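Local coordinates for 4-oxalmesaconate hydratase (Pseudomonas putida, PDB 5CGZ), which catalyses the zinc-dependent hydration of the enol form of oxalomesaconate to 4-carboxy-4-hydroxy-2-oxoadipate, the third step of gallate degradation, at residues R134-Q138 against V149-V154. Numbering follows the deposited sequence.
Sequences RIIAQ and VGAPPV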
ATOM      1  N   ARG A 134     -17.335  19.179  -6.107  1.00 27.56           N
ATOM      2  CA  ARG A 134     -16.813  20.061  -5.072  1.00 28.48           C
ATOM      3  C   ARG A 134     -15.716  20.979  -5.615  1.00 31.30           C
ATOM      4  O   ARG A 134     -15.694  22.186  -5.336  1.00 30.87           O
ATOM      5  CB  ARG A 134     -16.279  19.221  -3.907  1.00 29.63           C
ATOM      6  CG  ARG A 134     -15.638  19.984  -2.759  1.00 28.31           C
ATOM      7  CD  ARG A 134     -15.237  18.955  -1.693  1.00 30.94           C
ATOM      8  NE  ARG A 134     -14.337  19.474  -0.666  1.00 28.88           N
ATOM      9  CZ  ARG A 134     -13.030  19.684  -0.833  1.00 30.10           C
ATOM     10  NH1 ARG A 134     -12.447  19.448  -2.007  1.00 26.88           N
ATOM     11  NH2 ARG A 134     -12.311  20.144   0.181  1.00 28.19           N
ATOM     12  N   ILE A 135     -14.795  20.403  -6.385  1.00 31.27           N
ATOM     13  CA  ILE A 135     -13.699  21.178  -6.950  1.00 28.64           C
ATOM     14  C   ILE A 135     -14.203  22.162  -8.022  1.00 32.37           C
ATOM     15  O   ILE A 135     -13.756  23.311  -8.066  1.00 32.07           O
ATOM     16  CB  ILE A 135     -12.614  20.254  -7.541  1.00 31.27           C
ATOM     17  CG1 ILE A 135     -11.947  19.435  -6.418  1.00 29.98           C
ATOM     18  CG2 ILE A 135     -11.579  21.067  -8.320  1.00 29.27           C
ATOM     19  CD1 ILE A 135     -11.122  18.256  -6.906  1.00 32.60           C
ATOM     20  N   ILE A 136     -15.124  21.723  -8.878  1.00 29.95           N
ATOM     21  CA  ILE A 136     -15.726  22.631  -9.861  1.00 31.73           C
ATOM     22  C   ILE A 136     -16.331  23.841  -9.144  1.00 34.37           C
ATOM     23  O   ILE A 136     -16.145  24.985  -9.567  1.00 31.27           O
ATOM     24  CB  ILE A 136     -16.828  21.949 -10.706  1.00 33.17           C
ATOM     25  CG1 ILE A 136     -16.272  20.726 -11.449  1.00 31.14           C
ATOM     26  CG2 ILE A 136     -17.472  22.962 -11.687  1.00 29.50           C
ATOM     27  CD1 ILE A 136     -15.051  21.021 -12.289  1.00 34.34           C
ATOM     28  N   ALA A 137     -17.023  23.575  -8.036  1.00 30.11           N
ATOM     29  CA  ALA A 137     -17.690  24.630  -7.267  1.00 33.68           C
ATOM     30  C   ALA A 137     -16.699  25.584  -6.586  1.00 35.20           C
ATOM     31  O   ALA A 137     -17.069  26.689  -6.167  1.00 31.82           O
ATOM     32  CB  ALA A 137     -18.622  24.010  -6.236  1.00 30.25           C
ATOM     33  N   GLN A 138     -15.441  25.159  -6.480  1.00 29.90           N
ATOM     34  CA  GLN A 138     -14.380  26.031  -5.978  1.00 30.69           C
ATOM     35  C   GLN A 138     -13.873  27.034  -7.026  1.00 33.85           C
ATOM     36  O   GLN A 138     -13.225  28.021  -6.682  1.00 33.84           O
ATOM     37  CB  GLN A 138     -13.189  25.197  -5.496  1.00 31.60           C
ATOM     38  CG  GLN A 138     -13.434  24.326  -4.267  1.00 31.78           C
ATOM     39  CD  GLN A 138     -12.215  23.461  -3.953  1.00 33.54           C
ATOM     40  OE1 GLN A 138     -11.479  23.074  -4.866  1.00 28.95           O
ATOM     41  NE2 GLN A 138     -11.995  23.159  -2.667  1.00 28.89           N
ATOM     42  N   VAL A 149     -17.310  27.769  -3.425  1.00 37.66           N
ATOM     43  CA  VAL A 149     -17.196  26.865  -2.289  1.00 34.74           C
ATOM     44  C   VAL A 149     -15.772  26.933  -1.721  1.00 34.08           C
ATOM     45  O   VAL A 149     -14.816  27.195  -2.464  1.00 31.56           O
ATOM     46  CB  VAL A 149     -17.559  25.428  -2.722  1.00 36.32           C
ATOM     47  CG1 VAL A 149     -16.889  24.393  -1.846  1.00 39.18           C
ATOM     48  CG2 VAL A 149     -19.077  25.259  -2.742  1.00 37.10           C
ATOM     49  N   GLY A 150     -15.632  26.724  -0.413  1.00 33.10           N
ATOM     50  CA  GLY A 150     -14.316  26.687   0.218  1.00 31.64           C
ATOM     51  C   GLY A 150     -13.698  25.295   0.125  1.00 35.75           C
ATOM     52  O   GLY A 150     -13.601  24.728  -0.965  1.00 32.91           O
ATOM     53  N   ALA A 151     -13.297  24.734   1.265  1.00 34.02           N
ATOM     54  CA  ALA A 151     -12.699  23.399   1.290  1.00 34.21           C
ATOM     55  C   ALA A 151     -13.343  22.527   2.357  1.00 28.69           C
ATOM     56  O   ALA A 151     -12.685  22.137   3.315  1.00 30.72           O
ATOM     57  CB  ALA A 151     -11.183  23.492   1.522  1.00 26.79           C
ATOM     58  N   PRO A 152     -14.642  22.226   2.204  1.00 29.15           N
ATOM     59  CA  PRO A 152     -15.289  21.372   3.206  1.00 31.78           C
ATOM     60  C   PRO A 152     -14.652  19.989   3.220  1.00 31.07           C
ATOM     61  O   PRO A 152     -14.406  19.432   2.153  1.00 32.13           O
ATOM     62  CB  PRO A 152     -16.752  21.302   2.735  1.00 32.90           C
ATOM     63  CG  PRO A 152     -16.679  21.591   1.244  1.00 28.33           C
ATOM     64  CD  PRO A 152     -15.545  22.576   1.090  1.00 27.65           C
ATOM     65  N   PRO A 153     -14.356  19.465   4.411  1.00 32.10           N
ATOM     66  CA  PRO A 153     -13.884  18.081   4.530  1.00 31.12           C
ATOM     67  C   PRO A 153     -14.830  17.109   3.825  1.00 33.69           C
ATOM     68  O   PRO A 153     -16.045  17.314   3.801  1.00 30.40           O
ATOM     69  CB  PRO A 153     -13.869  17.838   6.046  1.00 28.97           C
ATOM     70  CG  PRO A 153     -13.646  19.213   6.639  1.00 32.21           C
ATOM     71  CD  PRO A 153     -14.380  20.171   5.708  1.00 27.92           C
ATOM     72  N   VAL A 154     -14.263  16.072   3.224  1.00 30.81           N
ATOM     73  CA  VAL A 154     -15.046  15.022   2.592  1.00 25.85           C
ATOM     74  C   VAL A 154     -14.736  13.702   3.310  1.00 29.22           C
ATOM     75  O   VAL A 154     -13.579  13.421   3.620  1.00 27.12           O
ATOM     76  CB  VAL A 154     -14.725  14.903   1.091  1.00 28.16           C
ATOM     77  CG1 VAL A 154     -15.526  13.759   0.454  1.00 24.38           C
ATOM     78  CG2 VAL A 154     -14.994  16.228   0.370  1.00 23.86           C
TER
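R134, its chain extended through chi3, reaches from the C-terminal part of helix 122-138 across the loop V149-V154, its CD 3.4 Å from V154 CG2 and its NH2 3.4 Å from A151 C. R134 NE and NH2 both donate to P152 O, at 2.8 and 3.0 Å, with the oxygen near the guanidinium plane. One turn on, Q138 also donates to a loop carbonyl, its NE2 lying 2.8 Å from G150 O. Both side chains thus donate to backbone carbonyls of an irregular loop. Between backbones, V149 N donates almost linearly to A137 O at 3.0 Å, while A137 CB packs on V149 CG2 at 3.7 Å; R103 also donates to A137 O. The loop is thereby held beside helix 122-138 as the chain returns to the sheet, closing the beta-alpha-beta crossover of the Rossmann-like fold from strand 110-112 to its parallel neighbour 154-157. Y102 of helix 92-105 covers R134, A137 and V149, and V154 opens strand 154-157, which lies between strand 110-112 and antiparallel strand 225-230.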